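PDB 1YEM: CYTH domain-containing protein from Pyrococcus furiosus, which is of unknown function but, as a CYTH domain protein, probably binds a triphosphate-bearing substrate and metal ions inside a closed antiparallel beta barrel. Local coordinates for residues 13-18 and 132-137; 49-54 and 68-73; 39-44 and 53-58. All coordinates share one frame; numbering follows the deposited sequence.

Contact 1: residues 13-18 and 132-137; sequences IKFKIK and VDIEVI
Lys14 and Asp133 face each other across two antiparallel strands as a non-hydrogen-bonded pair, their side chains running side by side in the same direction. That pairing puts Lys14 CB 3.1 Å from Asp133 OD1. CG anti to the backbone N (chi1 180°) lays the chain beyond CB along the aspartate, and bends at chi3 and chi4 bring the amine back to the carboxylate. NZ meets OD1 of Asp133 on its syn side at 2.9 Å, a salt bridge. Lysine has enough methylenes to run beside the aspartate and still fold NZ onto OD1.

The other face of the sheet is apolar. Phe15 turns its CE1 obliquely to the Ile134 CD1 methyl at 3.9 Å, and Phe15 CB lies 3.9 Å from Val132 CG1. Ile17, whose side chain crosses that of Val132 at about a right angle, touches the same methyl with CG2 at 4.0 Å. Helix 141-154 covers this side, with Trp149 edge-to-face against Phe15. Paired backbone bonds of Ile13 with Ile134 and of Phe15 with Val132 fix the register.

Asp133 OD2 is hydrogen-bonded to Tyr167, whose ring also makes a cation-pi contact with Lys14. Alternation along the strands thus gives an oily face toward the helix and a buried ionic face. Lys14 ends the ExExK signature of CYTH proteins, making the ionic side consistent with a lining of the charged tunnel.

Contact 2: residues 49-54 and 68-73; sequences PKLLRI and KEILDE
Lys68 lies against Leu51 and then reaches on to Arg53, two residues farther along the neighbouring strand. Its CB is 4.0 Å from Leu51 CB, the two residues being a hydrogen-bonded antiparallel pair, and it is also close to the CD1 methyl. CG lies anti to the carbonyl carbon, and the extended chain beyond it carries the tip toward Arg53. CD still skirts Leu51 CD1 at 4.2 Å, so the aliphatic part of the lysine is spent on the leucine. CE then comes obliquely to the Arg53 guanidinium, and NZ ends 3.8 Å from Arg53 NH2. Two like charges held this close would probably repel; Lys68 also makes a cation-pi contact with Phe78 and packs on Glu80.

The leucine serves a second partner, for its CD1 also packs on Ile70 CG1 at 3.9 Å. Where the strand begins, Pro49, preceded by a cis peptide bond, turns the CB edge of its ring to Ile70, with Pro49 CB 3.3 Å from Ile70 O. Proline has no N-H to give, but its carbonyl oxygen takes a bond of 2.7 Å from Ile70 N. Leu51 and Lys68 exchange the remaining pair of backbone bonds.

Lys50 and Glu69 occupy the other face of the sheet, near Arg97 of the second subunit, to which Glu69 makes a long, weak ion pair; Leu52 packs there on Leu98 of that subunit. The arrangement is a beta hairpin of strands 50-57 and 62-70, part of the antiparallel barrel of the CYTH, or triphosphate tunnel, fold: Lys68 and Arg53 beside Leu51 and Ile70 on one face, Lys50 and Glu69 near the second subunit on the other.

Contact 3: residues 39-44 and 53-58; sequences QEDVYF and RIRGVH
The guanidinium of Arg55 is sandwiched, with the amide of Gln39 stacked over one face, their planes 17° apart, and the guanidinium of Arg53 over the opposite face. This stack of an amide and two guanidinium groups sits on the hairpin of strands 32-44 and 50-57, part of the triphosphate tunnel barrel. Gln39 NE2 stands 3.3 Å from Arg55 NH2, but both are donors and form no bond; the amide nitrogen gives its hydrogen bond to Glu37 instead.

Asp41 supplies the countercharge. Arg55 grips it side-on, NE to OD2 and NH1 to OD1, each at 2.9 Å and nearly straight, with the acceptors in the guanidinium plane. Extended as far as CD and then bent at chi3, Arg55 lies alongside the shorter aspartate. Asp41 OD1 also lies 3.7 Å from Arg53 NE, a long ion pair in which no N-H points at the oxygen. With Lys108 and Arg110 nearby, the acid probably offsets only part of the positive charge, consistent with a tunnel that receives polyphosphate.

Paired backbone bonds join Glu40 to Gly56, which sets no side chain beside the glutamate, and Val42 to Ile54. On that face Ile54 CG1 meets the edge of the Phe44 ring at 3.8 Å, and Phe88 of helix 88-97 covers Val42, Ile54 and the polar exception, Glu40.

Tyr43 suits its place by using both ring and hydroxyl. Arg53 CB lies over the ring face, 3.9 Å from its centroid, in a CH-pi contact, and farther along the same side chain Arg53 NE donates to Tyr43 OH at 3.2 Å.

In the fold
From the N terminus, strand 10-17 enters first but finds its contact 1 partner only when the chain reaches strand 129-137; that pairing of first and last strands closes the eight-stranded barrel, and the other two contacts are nested in its long loop. Contact 3 closes the short turn between strands 32-44 and 50-57. Contact 2 starts on the stretch where contact 3 ends and joins strand 50-57 to 62-70, so the two share Arg53 and Ile54, and three strands form one meander. Contacts 2 and 3 touch, whereas contacts 1 and 3 lie on opposite sides of the chain's centre, their own centres about 19 Å apart.

Contact 1: residues 13-18 and 132-137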
# COMPACT_ATOMS: atom_id res chain seq x y z
N ILE B 13 2.62 6.03 -25.83
CA ILE B 13 3.03 7.31 -26.38
C ILE B 13 1.96 8.37 -26.08
O ILE B 13 0.77 8.12 -26.24
CB ILE B 13 3.32 7.22 -27.92
CG1 ILE B 13 4.22 6.00 -28.23
CG2 ILE B 13 3.97 8.52 -28.43
CD1 ILE B 13 4.62 5.84 -29.74
N LYS B 14 2.40 9.55 -25.66
CA LYS B 14 1.51 10.61 -25.20
C LYS B 14 1.46 11.75 -26.23
O LYS B 14 2.49 12.22 -26.68
CB LYS B 14 2.02 11.15 -23.86
CG LYS B 14 1.21 12.27 -23.24
CD LYS B 14 2.07 13.05 -22.19
CE LYS B 14 2.55 12.18 -21.02
NZ LYS B 14 1.42 11.36 -20.55
N PHE B 15 0.26 12.21 -26.55
CA PHE B 15 0.07 13.24 -27.53
C PHE B 15 -0.67 14.40 -26.94
O PHE B 15 -1.67 14.22 -26.30
CB PHE B 15 -0.71 12.68 -28.74
CG PHE B 15 0.03 11.64 -29.50
CD1 PHE B 15 0.01 10.32 -29.09
CD2 PHE B 15 0.75 11.98 -30.64
CE1 PHE B 15 0.69 9.34 -29.79
CE2 PHE B 15 1.45 11.02 -31.36
CZ PHE B 15 1.41 9.70 -30.94
N LYS B 16 -0.15 15.61 -27.17
CA LYS B 16 -0.86 16.86 -26.89
C LYS B 16 -2.10 16.94 -27.75
O LYS B 16 -2.04 16.71 -28.96
CB LYS B 16 0.01 18.06 -27.23
CG LYS B 16 1.29 18.16 -26.46
CD LYS B 16 2.13 19.34 -26.94
CE LYS B 16 3.62 19.12 -26.63
NZ LYS B 16 4.51 20.18 -27.22
N ILE B 17 -3.23 17.27 -27.13
CA ILE B 17 -4.49 17.46 -27.86
C ILE B 17 -5.26 18.67 -27.32
O ILE B 17 -4.91 19.22 -26.29
CB ILE B 17 -5.41 16.22 -27.73
CG1 ILE B 17 -5.79 15.95 -26.26
CG2 ILE B 17 -4.76 15.01 -28.35
CD1 ILE B 17 -7.04 15.15 -26.09
N LYS B 18 -6.28 19.09 -28.05
CA LYS B 18 -7.32 19.95 -27.48
C LYS B 18 -8.47 19.02 -27.32
O LYS B 18 -8.92 18.43 -28.30
CB LYS B 18 -7.68 21.11 -28.42
N VAL B 132 -3.79 12.66 -24.94
CA VAL B 132 -4.18 11.28 -25.09
C VAL B 132 -2.94 10.39 -25.00
O VAL B 132 -1.92 10.65 -25.65
CB VAL B 132 -5.01 11.02 -26.38
CG1 VAL B 132 -4.17 11.17 -27.63
CG2 VAL B 132 -5.62 9.64 -26.32
N ASP B 133 -3.04 9.36 -24.17
CA ASP B 133 -2.01 8.34 -24.02
C ASP B 133 -2.52 7.11 -24.78
O ASP B 133 -3.58 6.62 -24.50
CB ASP B 133 -1.81 7.97 -22.54
CG ASP B 133 -1.07 9.05 -21.75
OD1 ASP B 133 0.05 9.40 -22.16
OD2 ASP B 133 -1.59 9.53 -20.71
N ILE B 134 -1.75 6.65 -25.76
CA ILE B 134 -2.11 5.48 -26.54
C ILE B 134 -1.20 4.34 -26.08
O ILE B 134 0.01 4.40 -26.26
CB ILE B 134 -2.00 5.74 -28.07
CG1 ILE B 134 -2.78 7.02 -28.44
CG2 ILE B 134 -2.54 4.57 -28.85
CD1 ILE B 134 -2.70 7.44 -29.92
N GLU B 135 -1.80 3.32 -25.48
CA GLU B 135 -1.06 2.32 -24.70
C GLU B 135 -1.28 0.92 -25.26
O GLU B 135 -2.37 0.60 -25.75
CB GLU B 135 -1.50 2.30 -23.22
CG GLU B 135 -1.34 3.59 -22.42
N VAL B 136 -0.25 0.10 -25.15
CA VAL B 136 -0.32 -1.33 -25.42
C VAL B 136 0.51 -2.08 -24.35
O VAL B 136 1.67 -1.73 -24.10
CB VAL B 136 0.25 -1.67 -26.81
CG1 VAL B 136 0.23 -3.17 -27.04
CG2 VAL B 136 -0.51 -0.93 -27.94
N ILE B 137 -0.08 -3.09 -23.72
CA ILE B 137 0.67 -3.98 -22.85
C ILE B 137 1.22 -5.14 -23.69
O ILE B 137 0.47 -6.03 -24.08
CB ILE B 137 -0.17 -4.52 -21.68
CG1 ILE B 137 -0.65 -3.36 -20.81
CG2 ILE B 137 0.67 -5.48 -20.83
CD1 ILE B 137 -1.74 -3.75 -19.82

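Contact 2: residues 49-54 and 68-73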
# COMPACT_ATOMS: atom_id res chain seq x y z
N PRO B 49 15.72 5.29 -12.40
CA PRO B 49 14.55 5.32 -13.28
C PRO B 49 13.23 4.89 -12.61
O PRO B 49 12.32 4.42 -13.29
CB PRO B 49 14.94 4.31 -14.36
CG PRO B 49 15.69 3.23 -13.58
CD PRO B 49 16.36 3.95 -12.41
N LYS B 50 13.13 5.08 -11.29
CA LYS B 50 11.98 4.60 -10.52
C LYS B 50 10.90 5.65 -10.47
O LYS B 50 11.18 6.83 -10.54
CB LYS B 50 12.38 4.28 -9.07
CG LYS B 50 13.49 3.26 -8.89
CD LYS B 50 13.98 3.28 -7.43
CE LYS B 50 14.88 2.10 -7.09
NZ LYS B 50 16.26 2.26 -7.63
N LEU B 51 9.66 5.20 -10.33
CA LEU B 51 8.56 6.09 -9.96
C LEU B 51 7.77 5.45 -8.84
O LEU B 51 7.67 4.22 -8.77
CB LEU B 51 7.64 6.36 -11.14
CG LEU B 51 8.25 7.07 -12.34
CD1 LEU B 51 7.34 6.92 -13.55
CD2 LEU B 51 8.50 8.55 -12.00
N LEU B 52 7.20 6.30 -7.98
CA LEU B 52 6.43 5.86 -6.84
C LEU B 52 5.35 6.85 -6.64
O LEU B 52 5.64 8.03 -6.48
CB LEU B 52 7.31 5.79 -5.57
CG LEU B 52 6.59 5.42 -4.25
CD1 LEU B 52 6.00 4.01 -4.32
CD2 LEU B 52 7.54 5.55 -3.07
N ARG B 53 4.11 6.40 -6.67
CA ARG B 53 2.97 7.28 -6.44
C ARG B 53 1.79 6.59 -5.79
O ARG B 53 1.56 5.38 -5.97
CB ARG B 53 2.50 7.96 -7.74
CG ARG B 53 1.84 7.04 -8.74
CD ARG B 53 0.72 7.73 -9.50
NE ARG B 53 0.81 7.39 -10.92
CZ ARG B 53 0.40 6.25 -11.47
NH1 ARG B 53 -0.19 5.31 -10.76
NH2 ARG B 53 0.56 6.07 -12.76
N ILE B 54 1.04 7.39 -5.03
CA ILE B 54 -0.23 6.98 -4.47
C ILE B 54 -1.30 7.70 -5.27
O ILE B 54 -1.23 8.92 -5.45
CB ILE B 54 -0.37 7.37 -2.96
CG1 ILE B 54 0.85 6.87 -2.16
CG2 ILE B 54 -1.65 6.82 -2.37
CD1 ILE B 54 1.22 5.43 -2.37
N LYS B 68 6.83 2.21 -10.72
CA LYS B 68 7.27 1.96 -12.10
C LYS B 68 8.79 2.04 -12.25
O LYS B 68 9.44 2.80 -11.55
CB LYS B 68 6.66 2.98 -13.08
CG LYS B 68 5.18 2.92 -13.24
CD LYS B 68 4.74 3.77 -14.41
CE LYS B 68 3.24 3.99 -14.44
NZ LYS B 68 2.87 4.92 -15.55
N GLU B 69 9.32 1.25 -13.17
CA GLU B 69 10.65 1.49 -13.72
C GLU B 69 10.51 1.98 -15.14
O GLU B 69 9.94 1.30 -16.00
CB GLU B 69 11.50 0.22 -13.69
CG GLU B 69 12.36 0.09 -12.44
CD GLU B 69 12.72 -1.35 -12.13
OE1 GLU B 69 13.18 -2.04 -13.08
OE2 GLU B 69 12.54 -1.78 -10.96
N ILE B 70 11.04 3.18 -15.38
CA ILE B 70 11.11 3.76 -16.72
C ILE B 70 12.22 3.02 -17.45
O ILE B 70 13.35 2.99 -16.97
CB ILE B 70 11.45 5.26 -16.67
CG1 ILE B 70 10.47 6.02 -15.77
CG2 ILE B 70 11.41 5.85 -18.07
CD1 ILE B 70 11.02 7.35 -15.26
N LEU B 71 11.88 2.39 -18.58
CA LEU B 71 12.80 1.49 -19.29
C LEU B 71 13.45 2.12 -20.52
O LEU B 71 14.15 1.42 -21.25
CB LEU B 71 12.08 0.21 -19.72
CG LEU B 71 11.33 -0.62 -18.69
CD1 LEU B 71 10.65 -1.82 -19.36
CD2 LEU B 71 12.27 -1.09 -17.57
N ASP B 72 13.21 3.41 -20.77
CA ASP B 72 13.86 4.10 -21.89
C ASP B 72 13.80 5.63 -21.73
O ASP B 72 13.03 6.16 -20.92
CB ASP B 72 13.26 3.65 -23.26
CG ASP B 72 11.78 4.07 -23.46
OD1 ASP B 72 11.10 4.47 -22.47
OD2 ASP B 72 11.29 3.98 -24.62
N GLU B 73 14.63 6.33 -22.50
CA GLU B 73 14.71 7.79 -22.41
C GLU B 73 13.44 8.46 -22.95
O GLU B 73 13.06 9.52 -22.46
CB GLU B 73 15.94 8.32 -23.18

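Contact 3: residues 39-44 and 53-58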
# COMPACT_ATOMS: atom_id res chain seq x y z
N GLN B 39 -8.64 11.56 -10.80
CA GLN B 39 -7.46 11.05 -10.11
C GLN B 39 -6.70 12.14 -9.43
O GLN B 39 -6.57 13.23 -9.95
CB GLN B 39 -6.52 10.36 -11.10
CG GLN B 39 -7.16 9.24 -11.91
CD GLN B 39 -6.28 8.79 -13.06
OE1 GLN B 39 -5.46 9.55 -13.55
NE2 GLN B 39 -6.44 7.56 -13.48
N GLU B 40 -6.17 11.81 -8.25
CA GLU B 40 -5.20 12.63 -7.57
C GLU B 40 -3.97 11.76 -7.34
O GLU B 40 -4.06 10.70 -6.71
CB GLU B 40 -5.73 13.14 -6.24
CG GLU B 40 -4.75 14.09 -5.55
CD GLU B 40 -5.16 14.47 -4.14
OE1 GLU B 40 -4.31 15.04 -3.42
OE2 GLU B 40 -6.31 14.20 -3.74
N ASP B 41 -2.84 12.20 -7.86
CA ASP B 41 -1.62 11.42 -7.82
C ASP B 41 -0.61 12.16 -7.02
O ASP B 41 -0.33 13.31 -7.32
CB ASP B 41 -1.08 11.21 -9.23
CG ASP B 41 -1.95 10.31 -10.06
OD1 ASP B 41 -1.64 10.17 -11.25
OD2 ASP B 41 -2.94 9.75 -9.54
N VAL B 42 -0.06 11.50 -5.99
CA VAL B 42 1.04 12.04 -5.18
C VAL B 42 2.32 11.25 -5.51
O VAL B 42 2.38 10.04 -5.32
CB VAL B 42 0.72 11.95 -3.66
CG1 VAL B 42 1.84 12.57 -2.81
CG2 VAL B 42 -0.61 12.61 -3.35
N TYR B 43 3.33 11.94 -6.02
CA TYR B 43 4.60 11.32 -6.35
C TYR B 43 5.61 11.60 -5.25
O TYR B 43 5.66 12.70 -4.73
CB TYR B 43 5.15 11.88 -7.67
CG TYR B 43 4.47 11.33 -8.88
CD1 TYR B 43 4.99 10.22 -9.54
CD2 TYR B 43 3.30 11.92 -9.37
CE1 TYR B 43 4.38 9.70 -10.67
CE2 TYR B 43 2.66 11.41 -10.50
CZ TYR B 43 3.20 10.30 -11.14
OH TYR B 43 2.57 9.77 -12.25
N PHE B 44 6.42 10.58 -4.93
CA PHE B 44 7.45 10.66 -3.92
C PHE B 44 8.80 10.60 -4.59
O PHE B 44 9.00 9.78 -5.47
CB PHE B 44 7.34 9.49 -2.96
CG PHE B 44 6.17 9.58 -2.05
CD1 PHE B 44 6.23 10.38 -0.93
CD2 PHE B 44 5.00 8.88 -2.31
CE1 PHE B 44 5.14 10.49 -0.07
CE2 PHE B 44 3.91 8.98 -1.46
CZ PHE B 44 3.98 9.79 -0.33
N ARG B 53 4.11 6.40 -6.67
CA ARG B 53 2.97 7.28 -6.44
C ARG B 53 1.79 6.59 -5.79
O ARG B 53 1.56 5.38 -5.97
CB ARG B 53 2.50 7.96 -7.74
CG ARG B 53 1.84 7.04 -8.74
CD ARG B 53 0.72 7.73 -9.50
NE ARG B 53 0.81 7.39 -10.92
CZ ARG B 53 0.40 6.25 -11.47
NH1 ARG B 53 -0.19 5.31 -10.76
NH2 ARG B 53 0.56 6.07 -12.76
N ILE B 54 1.04 7.39 -5.03
CA ILE B 54 -0.23 6.98 -4.47
C ILE B 54 -1.30 7.70 -5.27
O ILE B 54 -1.23 8.92 -5.45
CB ILE B 54 -0.37 7.37 -2.96
CG1 ILE B 54 0.85 6.87 -2.16
CG2 ILE B 54 -1.65 6.82 -2.37
CD1 ILE B 54 1.22 5.43 -2.37
N ARG B 55 -2.27 6.95 -5.76
CA ARG B 55 -3.35 7.52 -6.55
C ARG B 55 -4.63 7.35 -5.80
O ARG B 55 -4.93 6.25 -5.36
CB ARG B 55 -3.47 6.81 -7.93
CG ARG B 55 -4.79 7.13 -8.72
CD ARG B 55 -4.74 6.61 -10.19
NE ARG B 55 -3.74 7.34 -10.95
CZ ARG B 55 -3.24 6.97 -12.13
NH1 ARG B 55 -2.29 7.71 -12.70
NH2 ARG B 55 -3.66 5.89 -12.73
N GLY B 56 -5.40 8.43 -5.69
CA GLY B 56 -6.79 8.34 -5.23
C GLY B 56 -7.75 8.64 -6.37
O GLY B 56 -7.51 9.53 -7.15
N VAL B 57 -8.82 7.87 -6.47
CA VAL B 57 -9.83 8.04 -7.51
C VAL B 57 -11.16 8.42 -6.83
O VAL B 57 -11.97 7.54 -6.47
CB VAL B 57 -10.01 6.76 -8.39
CG1 VAL B 57 -10.98 7.04 -9.53
CG2 VAL B 57 -8.67 6.28 -8.95
N HIS B 58 -11.37 9.73 -6.68
CA HIS B 58 -12.51 10.29 -5.93
C HIS B 58 -13.85 9.71 -6.31
O HIS B 58 -14.59 9.22 -5.46
CB HIS B 58 -12.55 11.82 -6.11
CG HIS B 58 -13.62 12.49 -5.30
ND1 HIS B 58 -14.70 13.13 -5.87
CD2 HIS B 58 -13.77 12.61 -3.96
CE1 HIS B 58 -15.48 13.61 -4.92
NE2 HIS B 58 -14.94 13.31 -3.75